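Local coordinates for protein lectin (Trichosanthes anguina, PDB 4HR6) that binds galactosides through its beta-trefoil lectin chain and is a nontoxic, three-chain homologue of type II ribosome-inactivating proteins, at the interface of chains B and A and the interface of chains A and C. Sequence-based numbering; all coordinates share one arbitrary frame. Chains: chain A, Lectin; chain B, Lectin; chain C, Lectin.

Contact 1: the interface of chains B and A. Residues chain B 31, 34-36; chain A 157, 195-198.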
loop_
_atom_site.group_PDB
_atom_site.type_symbol
_atom_site.label_atom_id
_atom_site.label_comp_id
_atom_site.label_asym_id
_atom_site.label_seq_id
_atom_site.Cartn_x
_atom_site.Cartn_y
_atom_site.Cartn_z
ATOM N N LEU B 31 -7.664 4.460 -9.436
ATOM C CA LEU B 31 -8.546 4.536 -8.289
ATOM C C LEU B 31 -7.679 4.765 -7.069
ATOM O O LEU B 31 -6.782 3.981 -6.785
ATOM C CB LEU B 31 -9.345 3.235 -8.132
ATOM C CG LEU B 31 -10.275 2.800 -9.285
ATOM C CD1 LEU B 31 -10.841 1.411 -8.993
ATOM C CD2 LEU B 31 -11.413 3.790 -9.535
ATOM N N ILE B 34 -4.015 4.493 -7.841
ATOM C CA ILE B 34 -3.447 3.211 -8.271
ATOM C C ILE B 34 -3.977 2.844 -9.655
ATOM O O ILE B 34 -5.169 2.689 -9.829
ATOM C CB ILE B 34 -3.817 2.099 -7.289
ATOM C CG1 ILE B 34 -3.413 2.506 -5.876
ATOM C CG2 ILE B 34 -3.158 0.787 -7.696
ATOM C CD1 ILE B 34 -3.888 1.551 -4.805
ATOM N N PRO B 35 -3.095 2.720 -10.650
ATOM C CA PRO B 35 -3.584 2.421 -11.993
ATOM C C PRO B 35 -4.145 0.999 -12.190
ATOM O O PRO B 35 -3.613 0.029 -11.661
ATOM C CB PRO B 35 -2.361 2.636 -12.885
ATOM C CG PRO B 35 -1.198 2.910 -11.999
ATOM C CD PRO B 35 -1.627 2.836 -10.578
ATOM N N VAL B 36 -5.217 0.909 -12.963
ATOM C CA VAL B 36 -5.731 -0.350 -13.453
ATOM C C VAL B 36 -4.938 -0.693 -14.698
ATOM O O VAL B 36 -4.534 0.205 -15.414
ATOM C CB VAL B 36 -7.220 -0.246 -13.830
ATOM C CG1 VAL B 36 -7.754 -1.618 -14.239
ATOM C CG2 VAL B 36 -8.028 0.326 -12.670
ATOM N N ILE A 157 -10.391 -3.227 -3.905
ATOM C CA ILE A 157 -10.162 -1.811 -4.158
ATOM C C ILE A 157 -11.280 -1.245 -5.021
ATOM O O ILE A 157 -11.828 -0.174 -4.727
ATOM C CB ILE A 157 -8.802 -1.552 -4.836
ATOM C CG1 ILE A 157 -7.684 -1.820 -3.843
ATOM C CG2 ILE A 157 -8.697 -0.104 -5.332
ATOM C CD1 ILE A 157 -6.299 -1.759 -4.451
ATOM N N VAL A 195 0.335 -1.557 -3.429
ATOM C CA VAL A 195 -0.179 -2.018 -4.692
ATOM C C VAL A 195 0.099 -0.988 -5.763
ATOM O O VAL A 195 -0.391 0.128 -5.686
ATOM C CB VAL A 195 -1.712 -2.272 -4.636
ATOM C CG1 VAL A 195 -2.199 -2.787 -5.976
ATOM C CG2 VAL A 195 -2.052 -3.268 -3.556
ATOM N N ALA A 196 0.862 -1.359 -6.781
ATOM C CA ALA A 196 1.240 -0.399 -7.819
ATOM C C ALA A 196 0.476 -0.615 -9.089
ATOM O O ALA A 196 0.397 0.293 -9.898
ATOM C CB ALA A 196 2.749 -0.442 -8.093
ATOM N N LEU A 197 -0.075 -1.821 -9.277
ATOM C CA LEU A 197 -0.887 -2.143 -10.444
ATOM C C LEU A 197 -2.056 -2.989 -9.988
ATOM O O LEU A 197 -1.886 -3.850 -9.137
ATOM C CB LEU A 197 -0.082 -2.949 -11.455
ATOM C CG LEU A 197 1.016 -2.241 -12.240
ATOM C CD1 LEU A 197 1.759 -3.256 -13.095
ATOM C CD2 LEU A 197 0.494 -1.106 -13.095
ATOM N N GLN A 198 -3.243 -2.762 -10.548
ATOM C CA GLN A 198 -4.379 -3.593 -10.167
ATOM C C GLN A 198 -5.046 -4.263 -11.356
ATOM O O GLN A 198 -5.181 -3.676 -12.437
ATOM C CB GLN A 198 -5.391 -2.827 -9.309
ATOM C CG GLN A 198 -6.089 -1.672 -9.975
ATOM C CD GLN A 198 -6.960 -0.906 -8.997
ATOM O OE1 GLN A 198 -7.925 -1.444 -8.468
ATOM N NE2 GLN A 198 -6.629 0.359 -8.763
#
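B:Ile34, B:Pro35 and B:Val36 run beside A:Val195 to A:Gln198 within the ribosome-inactivating-protein fold, which in this lectin is made from two chains, B and A. B:Val36 and A:Gln198 form a parallel beta bridge. The side chain of A:Gln198 lies across B:Ile34 at about a right angle. Its CG sits in the crowded position between the backbone N and the carbonyl carbon (chi1 64°), and the chain is extended beyond it. This carries the terminal amide back over strand 34-37 of chain B. A:Gln198 NE2, the amide nitrogen, donates to B:Ile34 O at 2.9 Å. The acceptor is close to the plane of the glutamine amide, but the donor stands 53° above the carbonyl plane, off the lone pairs. The backbone N of A:Gln198 donates to B:Pro35 O at 3.0 Å. The residue thus grips two successive carbonyls, one with its side chain and one with its main chain. B:Val36 meets the same glutamine at an oblique angle, with CG2 3.9 Å from A:Gln198 CG. B:Leu31 crosses the amide end at about a right angle, and its CD1 approaches OE1. B:Ile34 reaches into chain A, toward A:Val195 and A:Ile157. B:Ile34 CG2 lies 4.1 Å from A:Val195 CG1. B:Ile34 CD1 meets A:Ile157 CD1, from helix 141-159, at 4.1 Å, the two side chains nearly perpendicular. B:Pro35 brings CD to 3.3 Å from A:Ala196 O.

Contact 2: the interface of chains A and C. Residues chain A 166, 184-185, 187-188; chain C 10, 89-90, 130-132.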
loop_
_atom_site.group_PDB
_atom_site.type_symbol
_atom_site.label_atom_id
_atom_site.label_comp_id
_atom_site.label_asym_id
_atom_site.label_seq_id
_atom_site.Cartn_x
_atom_site.Cartn_y
_atom_site.Cartn_z
ATOM N N LEU A 166 -14.366 0.994 2.091
ATOM C CA LEU A 166 -14.450 -0.262 2.799
ATOM C C LEU A 166 -14.542 -1.441 1.833
ATOM O O LEU A 166 -15.250 -1.395 0.823
ATOM C CB LEU A 166 -15.666 -0.266 3.730
ATOM C CG LEU A 166 -15.493 0.660 4.949
ATOM C CD1 LEU A 166 -16.816 1.273 5.375
ATOM C CD2 LEU A 166 -14.863 -0.096 6.104
ATOM N N ASP A 184 -9.559 -4.654 5.935
ATOM C CA ASP A 184 -10.948 -4.577 5.502
ATOM C C ASP A 184 -11.300 -3.226 4.901
ATOM O O ASP A 184 -12.470 -2.910 4.750
ATOM C CB ASP A 184 -11.869 -4.907 6.682
ATOM C CG ASP A 184 -11.883 -3.823 7.743
ATOM O OD1 ASP A 184 -12.985 -3.527 8.262
ATOM O OD2 ASP A 184 -10.804 -3.251 8.040
ATOM N N SER A 185 -10.284 -2.435 4.535
ATOM C CA SER A 185 -10.507 -1.125 3.927
ATOM C C SER A 185 -9.251 -0.666 3.223
ATOM O O SER A 185 -8.196 -1.253 3.387
ATOM C CB SER A 185 -10.892 -0.084 4.993
ATOM O OG SER A 185 -9.765 0.273 5.771
ATOM N N TYR A 187 -7.733 2.070 3.978
ATOM C CA TYR A 187 -7.085 3.068 4.827
ATOM C C TYR A 187 -5.912 2.449 5.554
ATOM O O TYR A 187 -5.699 2.729 6.726
ATOM C CB TYR A 187 -8.107 3.684 5.808
ATOM C CG TYR A 187 -9.257 4.294 5.063
ATOM C CD1 TYR A 187 -10.523 3.735 5.108
ATOM C CD2 TYR A 187 -9.058 5.377 4.253
ATOM C CE1 TYR A 187 -11.576 4.275 4.396
ATOM C CE2 TYR A 187 -10.098 5.921 3.527
ATOM C CZ TYR A 187 -11.353 5.363 3.618
ATOM O OH TYR A 187 -12.372 5.908 2.892
ATOM N N TYR A 188 -5.176 1.581 4.858
ATOM C CA TYR A 188 -3.964 0.967 5.383
ATOM C C TYR A 188 -2.829 1.206 4.389
ATOM O O TYR A 188 -3.004 1.001 3.179
ATOM C CB TYR A 188 -4.159 -0.521 5.603
ATOM C CG TYR A 188 -5.136 -0.843 6.700
ATOM C CD1 TYR A 188 -6.504 -0.864 6.448
ATOM C CD2 TYR A 188 -4.700 -1.135 7.990
ATOM C CE1 TYR A 188 -7.411 -1.159 7.444
ATOM C CE2 TYR A 188 -5.601 -1.418 8.997
ATOM C CZ TYR A 188 -6.962 -1.432 8.717
ATOM O OH TYR A 188 -7.893 -1.721 9.694
ATOM N N THR C 10 -17.414 -2.181 10.900
ATOM C CA THR C 10 -15.979 -2.099 11.239
ATOM C C THR C 10 -15.731 -1.243 12.505
ATOM O O THR C 10 -16.681 -0.906 13.223
ATOM C CB THR C 10 -15.204 -1.536 10.034
ATOM O OG1 THR C 10 -13.791 -1.627 10.258
ATOM C CG2 THR C 10 -15.597 -0.109 9.764
ATOM N N VAL C 89 -15.857 9.855 4.273
ATOM C CA VAL C 89 -14.495 9.507 4.693
ATOM C C VAL C 89 -13.540 9.760 3.521
ATOM O O VAL C 89 -13.822 9.363 2.382
ATOM C CB VAL C 89 -14.422 8.032 5.130
ATOM C CG1 VAL C 89 -13.056 7.676 5.701
ATOM C CG2 VAL C 89 -15.508 7.740 6.153
ATOM N N SER C 90 -12.434 10.449 3.803
ATOM C CA SER C 90 -11.410 10.787 2.793
ATOM C C SER C 90 -10.196 9.893 2.963
ATOM O O SER C 90 -9.931 9.378 4.060
ATOM C CB SER C 90 -10.945 12.249 2.928
ATOM O OG SER C 90 -10.028 12.416 4.022
ATOM N N ARG C 130 -8.683 6.286 11.213
ATOM C CA ARG C 130 -8.612 5.069 10.423
ATOM C C ARG C 130 -9.921 4.286 10.541
ATOM O O ARG C 130 -10.253 3.748 11.618
ATOM C CB ARG C 130 -7.481 4.165 10.906
ATOM C CG ARG C 130 -7.337 2.896 10.073
ATOM C CD ARG C 130 -6.524 1.849 10.816
ATOM N NE ARG C 130 -5.122 2.241 10.954
ATOM C CZ ARG C 130 -4.230 1.599 11.698
ATOM N NH1 ARG C 130 -4.577 0.525 12.397
ATOM N NH2 ARG C 130 -2.977 2.053 11.764
ATOM N N VAL C 131 -10.638 4.204 9.426
ATOM C CA VAL C 131 -11.812 3.342 9.331
ATOM C C VAL C 131 -11.338 1.966 8.908
ATOM O O VAL C 131 -10.802 1.793 7.825
ATOM C CB VAL C 131 -12.802 3.876 8.296
ATOM C CG1 VAL C 131 -13.992 2.938 8.174
ATOM C CG2 VAL C 131 -13.232 5.276 8.679
ATOM N N GLY C 132 -11.507 0.994 9.782
ATOM C CA GLY C 132 -10.971 -0.319 9.550
ATOM C C GLY C 132 -10.916 -1.092 10.837
ATOM O O GLY C 132 -10.904 -0.510 11.925
HETATM O O HOH W 1 -4.569 4.112 8.972
#
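A:Tyr187 reaches across to C:Val131 and C:Val89 where the ribosome-inactivating-protein-like part meets the beta-trefoil lectin chain. Its CG is anti to the carbonyl carbon (chi1 -57°), and the side chain runs beside C:Val131, pointing the same way. A:Tyr187 CB lies 3.9 Å from C:Val131 O. Further out, A:Tyr187 CD1 comes to 3.4 Å from C:Val131 O and also touches C:Val131 CB. On the other side of the ring, CE2 approaches C:Ser90 O. CE1 and CZ then reach C:Val89, with A:Tyr187 CZ 3.5 Å from C:Val89 CG1. At the tip, the phenol OH packs against that same methyl.

C:Val131 O also accepts a hydrogen bond from A:Ser185 OG at 2.8 Å, in the carbonyl plane. The serine hydroxyl in turn receives the backbone N-H of A:Tyr187, which ties the tyrosine to this contact. The main-chain O of A:Tyr187 shares a water with C:Arg130 NE, and the water lies at the guanidinium edge. The CD of that arginine packs on A:Tyr188, whose side chain it crosses at about a right angle. A:Leu166 CD2 touches both C:Thr10 CG2 and C:Val131 CG1. C:Thr10 OG1 donates to A:Asp184 OD1 at 2.9 Å, using the syn lone pair of that carboxylate oxygen.

Contact 3: the interface of chains A and C. Residues chain A 121-122, 125-126, 129, 176; chain C 261-264.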
loop_
_atom_site.group_PDB
_atom_site.type_symbol
_atom_site.label_atom_id
_atom_site.label_comp_id
_atom_site.label_asym_id
_atom_site.label_seq_id
_atom_site.Cartn_x
_atom_site.Cartn_y
_atom_site.Cartn_z
ATOM N N ARG A 121 5.185 -2.606 -4.317
ATOM C CA ARG A 121 6.357 -1.875 -3.828
ATOM C C ARG A 121 7.143 -2.663 -2.781
ATOM O O ARG A 121 8.363 -2.692 -2.823
ATOM C CB ARG A 121 5.943 -0.506 -3.277
ATOM C CG ARG A 121 5.452 0.471 -4.348
ATOM C CD ARG A 121 5.710 1.933 -3.935
ATOM N NE ARG A 121 5.388 2.862 -5.013
ATOM C CZ ARG A 121 4.173 3.366 -5.268
ATOM N NH1 ARG A 121 3.119 3.061 -4.509
ATOM N NH2 ARG A 121 4.007 4.200 -6.295
ATOM N N PHE A 122 6.457 -3.377 -1.901
ATOM C CA PHE A 122 7.130 -4.183 -0.884
ATOM C C PHE A 122 8.040 -5.257 -1.489
ATOM O O PHE A 122 9.139 -5.533 -0.969
ATOM C CB PHE A 122 6.101 -4.830 0.043
ATOM C CG PHE A 122 6.706 -5.625 1.143
ATOM C CD1 PHE A 122 7.271 -4.990 2.235
ATOM C CD2 PHE A 122 6.737 -7.002 1.088
ATOM C CE1 PHE A 122 7.849 -5.723 3.263
ATOM C CE2 PHE A 122 7.317 -7.742 2.104
ATOM C CZ PHE A 122 7.866 -7.099 3.203
ATOM N N GLN A 125 11.035 -3.561 -3.311
ATOM C CA GLN A 125 12.028 -3.126 -2.336
ATOM C C GLN A 125 12.805 -4.303 -1.769
ATOM O O GLN A 125 14.008 -4.216 -1.605
ATOM C CB GLN A 125 11.403 -2.292 -1.202
ATOM C CG GLN A 125 12.436 -1.617 -0.284
ATOM C CD GLN A 125 13.376 -0.689 -1.038
ATOM O OE1 GLN A 125 12.940 0.244 -1.683
ATOM N NE2 GLN A 125 14.669 -0.965 -0.980
ATOM N N SER A 126 12.134 -5.411 -1.482
ATOM C CA SER A 126 12.846 -6.598 -1.059
ATOM C C SER A 126 13.875 -7.030 -2.098
ATOM O O SER A 126 15.032 -7.318 -1.754
ATOM C CB SER A 126 11.887 -7.738 -0.769
ATOM O OG SER A 126 10.945 -7.348 0.202
ATOM N N TYR A 129 17.060 -4.639 -2.370
ATOM C CA TYR A 129 18.054 -4.934 -1.348
ATOM C C TYR A 129 19.007 -6.058 -1.734
ATOM O O TYR A 129 20.183 -6.011 -1.344
ATOM C CB TYR A 129 17.397 -5.318 -0.025
ATOM C CG TYR A 129 16.917 -4.157 0.832
ATOM C CD1 TYR A 129 17.713 -3.023 1.047
ATOM C CD2 TYR A 129 15.682 -4.224 1.475
ATOM C CE1 TYR A 129 17.266 -1.979 1.854
ATOM C CE2 TYR A 129 15.232 -3.194 2.283
ATOM C CZ TYR A 129 16.020 -2.071 2.468
ATOM O OH TYR A 129 15.537 -1.062 3.277
ATOM N N SER A 176 6.397 -8.866 8.179
ATOM C CA SER A 176 7.694 -9.548 8.206
ATOM C C SER A 176 7.964 -10.357 9.483
ATOM O O SER A 176 8.861 -11.191 9.494
ATOM C CB SER A 176 8.840 -8.554 7.979
ATOM O OG SER A 176 8.602 -7.753 6.843
ATOM N N VAL C 261 9.211 3.838 0.842
ATOM C CA VAL C 261 8.564 2.548 0.914
ATOM C C VAL C 261 8.456 2.192 2.366
ATOM O O VAL C 261 9.439 2.329 3.093
ATOM C CB VAL C 261 9.385 1.448 0.192
ATOM C CG1 VAL C 261 8.825 0.064 0.494
ATOM C CG2 VAL C 261 9.442 1.711 -1.306
ATOM N N LEU C 262 7.274 1.737 2.779
ATOM C CA LEU C 262 7.073 1.220 4.109
ATOM C C LEU C 262 7.522 -0.230 4.093
ATOM O O LEU C 262 6.927 -1.060 3.384
ATOM C CB LEU C 262 5.589 1.282 4.489
ATOM C CG LEU C 262 5.159 1.473 5.950
ATOM C CD1 LEU C 262 3.907 0.653 6.236
ATOM C CD2 LEU C 262 6.223 1.145 6.971
ATOM N N PHE C 263 8.553 -0.554 4.871
ATOM C CA PHE C 263 9.032 -1.916 4.914
ATOM C C PHE C 263 8.583 -2.554 6.224
ATOM O O PHE C 263 9.252 -2.490 7.251
ATOM C CB PHE C 263 10.546 -1.987 4.681
ATOM C CG PHE C 263 11.029 -3.338 4.231
ATOM C CD1 PHE C 263 11.193 -3.618 2.881
ATOM C CD2 PHE C 263 11.295 -4.339 5.150
ATOM C CE1 PHE C 263 11.634 -4.863 2.457
ATOM C CE2 PHE C 263 11.730 -5.598 4.732
ATOM C CZ PHE C 263 11.903 -5.860 3.384
ATOM N N TYR C 264 7.411 -3.168 6.147
ATOM C CA TYR C 264 6.767 -3.806 7.258
ATOM C C TYR C 264 7.115 -5.292 7.226
ATOM O O TYR C 264 6.696 -6.030 8.128
ATOM C CB TYR C 264 5.241 -3.580 7.199
ATOM C CG TYR C 264 4.549 -4.219 5.983
ATOM C CD1 TYR C 264 4.485 -3.561 4.758
ATOM C CD2 TYR C 264 3.980 -5.471 6.072
ATOM C CE1 TYR C 264 3.882 -4.151 3.648
ATOM C CE2 TYR C 264 3.371 -6.071 4.968
ATOM C CZ TYR C 264 3.323 -5.409 3.760
ATOM O OH TYR C 264 2.724 -6.007 2.672
#
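C:Phe263 and C:Tyr264, at the carboxyl end of the beta-trefoil lectin chain, pack against helix 121-132 of chain A. Aromatic contacts dominate. The A:Phe122 side chain meets C:Phe263 at about a right angle, and its CE1 stands 3.8 Å above the plane of that ring, over the centre. On the opposite face of C:Phe263 lies A:Tyr129 CE2, offset toward the rim. C:Phe263 is therefore held between two aromatic residues of one helix. A:Phe122 CG is anti to the backbone N (chi1 -178°), which projects the ring away from the helix and toward both C-chain rings: CE1 meets C:Phe263 and one face meets C:Tyr264. It stacks with C:Tyr264, centroids 4.6 Å apart and planes inclined by 29°.

Aliphatic packing extends the patch. A:Gln125 CB meets C:Val261 CG1 at 3.9 Å. The glutamine bends at chi2, and its CG touches C:Phe263 CD1. Its NE2 lies over the centre of the A:Tyr129 ring.

Hydrogen bonds add to the packing. A:Ser176 N donates to C:Tyr264 O at 2.9 Å, nearly straight at 168° and on a lone pair of O, an oxygen of the C-terminal carboxylate. A:Ser126 OG donates to A:Phe122 O at 2.8 Å, within the helix. A:Ser126 OG also lies 3.4 Å from C:Phe263 CE1. Together these contacts hold the C-terminal end of the lectin chain against the ribosome-inactivating-protein-like part.

Contact 4: the interface of chains A and C. Residues chain A 122, 146, 174-175, 189-190, 194; chain C 138, 262, 264.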
loop_
_atom_site.group_PDB
_atom_site.type_symbol
_atom_site.label_atom_id
_atom_site.label_comp_id
_atom_site.label_asym_id
_atom_site.label_seq_id
_atom_site.Cartn_x
_atom_site.Cartn_y
_atom_site.Cartn_z
ATOM N N PHE A 122 6.457 -3.377 -1.901
ATOM C CA PHE A 122 7.130 -4.183 -0.884
ATOM C C PHE A 122 8.040 -5.257 -1.489
ATOM O O PHE A 122 9.139 -5.533 -0.969
ATOM C CB PHE A 122 6.101 -4.830 0.043
ATOM C CG PHE A 122 6.706 -5.625 1.143
ATOM C CD1 PHE A 122 7.271 -4.990 2.235
ATOM C CD2 PHE A 122 6.737 -7.002 1.088
ATOM C CE1 PHE A 122 7.849 -5.723 3.263
ATOM C CE2 PHE A 122 7.317 -7.742 2.104
ATOM C CZ PHE A 122 7.866 -7.099 3.203
ATOM N N LEU A 146 0.930 -11.485 -0.361
ATOM C CA LEU A 146 0.669 -10.466 -1.361
ATOM C C LEU A 146 0.464 -11.111 -2.735
ATOM O O LEU A 146 -0.489 -10.790 -3.434
ATOM C CB LEU A 146 1.822 -9.475 -1.436
ATOM C CG LEU A 146 2.063 -8.580 -0.222
ATOM C CD1 LEU A 146 3.354 -7.784 -0.425
ATOM C CD2 LEU A 146 0.893 -7.645 -0.006
ATOM N N TYR A 174 0.253 -10.907 5.906
ATOM C CA TYR A 174 1.241 -11.096 6.939
ATOM C C TYR A 174 2.297 -10.016 6.877
ATOM O O TYR A 174 2.612 -9.531 5.804
ATOM C CB TYR A 174 1.895 -12.464 6.792
ATOM C CG TYR A 174 0.963 -13.564 7.159
ATOM C CD1 TYR A 174 0.137 -14.140 6.207
ATOM C CD2 TYR A 174 0.871 -14.010 8.471
ATOM C CE1 TYR A 174 -0.739 -15.156 6.535
ATOM C CE2 TYR A 174 -0.008 -15.024 8.817
ATOM C CZ TYR A 174 -0.809 -15.591 7.844
ATOM O OH TYR A 174 -1.687 -16.597 8.173
ATOM N N ASN A 175 2.840 -9.643 8.042
ATOM C CA ASN A 175 3.987 -8.736 8.098
ATOM C C ASN A 175 5.256 -9.544 8.163
ATOM O O ASN A 175 5.200 -10.769 8.154
ATOM C CB ASN A 175 3.858 -7.689 9.226
ATOM C CG ASN A 175 3.994 -8.263 10.637
ATOM O OD1 ASN A 175 4.345 -9.424 10.862
ATOM N ND2 ASN A 175 3.700 -7.421 11.603
ATOM N N PRO A 189 -1.669 1.672 4.882
ATOM C CA PRO A 189 -0.593 1.941 3.926
ATOM C C PRO A 189 -0.132 0.690 3.193
ATOM O O PRO A 189 0.290 0.774 2.029
ATOM C CB PRO A 189 0.537 2.535 4.795
ATOM C CG PRO A 189 0.138 2.327 6.205
ATOM C CD PRO A 189 -1.347 2.157 6.237
ATOM N N ILE A 190 -0.258 -0.470 3.839
ATOM C CA ILE A 190 0.155 -1.713 3.198
ATOM C C ILE A 190 -0.774 -2.133 2.052
ATOM O O ILE A 190 -0.522 -3.125 1.384
ATOM C CB ILE A 190 0.354 -2.857 4.198
ATOM C CG1 ILE A 190 -0.974 -3.398 4.724
ATOM C CG2 ILE A 190 1.231 -2.399 5.351
ATOM C CD1 ILE A 190 -0.779 -4.543 5.694
ATOM N N ASN A 194 1.324 0.334 -1.462
ATOM C CA ASN A 194 2.033 -0.888 -1.799
ATOM C C ASN A 194 1.642 -1.404 -3.199
ATOM O O ASN A 194 2.500 -1.628 -4.055
ATOM C CB ASN A 194 1.743 -1.891 -0.699
ATOM C CG ASN A 194 2.615 -3.116 -0.762
ATOM O OD1 ASN A 194 3.563 -3.200 -1.539
ATOM N ND2 ASN A 194 2.288 -4.084 0.071
ATOM N N ILE C 138 0.854 0.264 12.749
ATOM C CA ILE C 138 1.625 -0.519 11.791
ATOM C C ILE C 138 3.106 -0.239 12.014
ATOM O O ILE C 138 3.562 0.887 11.805
ATOM C CB ILE C 138 1.300 -0.123 10.322
ATOM C CG1 ILE C 138 -0.199 -0.223 10.021
ATOM C CG2 ILE C 138 2.115 -0.975 9.351
ATOM C CD1 ILE C 138 -0.790 -1.574 10.313
ATOM N N LEU C 262 7.274 1.737 2.779
ATOM C CA LEU C 262 7.073 1.220 4.109
ATOM C C LEU C 262 7.522 -0.230 4.093
ATOM O O LEU C 262 6.927 -1.060 3.384
ATOM C CB LEU C 262 5.589 1.282 4.489
ATOM C CG LEU C 262 5.159 1.473 5.950
ATOM C CD1 LEU C 262 3.907 0.653 6.236
ATOM C CD2 LEU C 262 6.223 1.145 6.971
ATOM N N TYR C 264 7.411 -3.168 6.147
ATOM C CA TYR C 264 6.767 -3.806 7.258
ATOM C C TYR C 264 7.115 -5.292 7.226
ATOM O O TYR C 264 6.696 -6.030 8.128
ATOM C CB TYR C 264 5.241 -3.580 7.199
ATOM C CG TYR C 264 4.549 -4.219 5.983
ATOM C CD1 TYR C 264 4.485 -3.561 4.758
ATOM C CD2 TYR C 264 3.980 -5.471 6.072
ATOM C CE1 TYR C 264 3.882 -4.151 3.648
ATOM C CE2 TYR C 264 3.371 -6.071 4.968
ATOM C CZ TYR C 264 3.323 -5.409 3.760
ATOM O OH TYR C 264 2.724 -6.007 2.672
HETATM O O HOH W 2 2.223 -8.563 3.281
#
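C:Tyr264 turns its ring toward A:Ile190 with CG between its own backbone N and carbonyl carbon (chi1 64°). A:Ile190 places CG1 in the matching position (chi1 74°), which leaves CG2 anti to the carbonyl carbon and directed at the tyrosine. The CG2 methyl of A:Ile190 sits over the ring face, 3.7 Å from the C:Tyr264 ring centroid, in a CH-pi contact. The two side chains cross at about a right angle. A:Phe122 covers the opposite face, so the C-terminal aromatic ring of the beta-trefoil lectin chain is sandwiched by chain A.

A:Asn175 CB lies at the ring edge, in plane, 3.9 Å from C:Tyr264 CD2. A:Tyr174 O lies in the ring plane, near CE2. C:Tyr264 OH meets A:Leu146 tip to tip, 3.6 Å from its CD1. A water 2.7 Å from C:Tyr264 OH also lies 2.7 Å from A:Tyr174 O and bridges the two chains. A:Asn194 ND2 lies in the ring plane on the other side, by OH and CE1, its amide turned 79° from the ring. That amide is fixed within chain A: A:Asn194 ND2 donates to A:Ile190 O at 3.2 Å, and A:Asn194 OD1 accepts from A:Phe122 N at 2.9 Å. It thereby links the residues on the two faces of the tyrosine. Beside the ring, C:Leu262 CD1 touches A:Pro189. The site seats the lectin chain's last residue in a chain A pocket with apolar faces and a polar edge, joining the protein's two parts.

Contacts 3 and 4 form one continuous patch. Their C-alpha centres are about 7 Å apart, and they share A:Phe122, C:Leu262 and C:Tyr264. Contact 2 joins the same two chains elsewhere, about 15 Å from contact 4 and 22 Å from contact 3. Chain A therefore holds the lectin chain at well-separated points, which should limit rocking between them. Contact 1 belongs to a different pairing, B with A, and lies about 15 to 17 Å from the others. Helix 141-159 supplies residues to contacts 1 and 4, so the two junctions share an element of chain A, though its part in each is small.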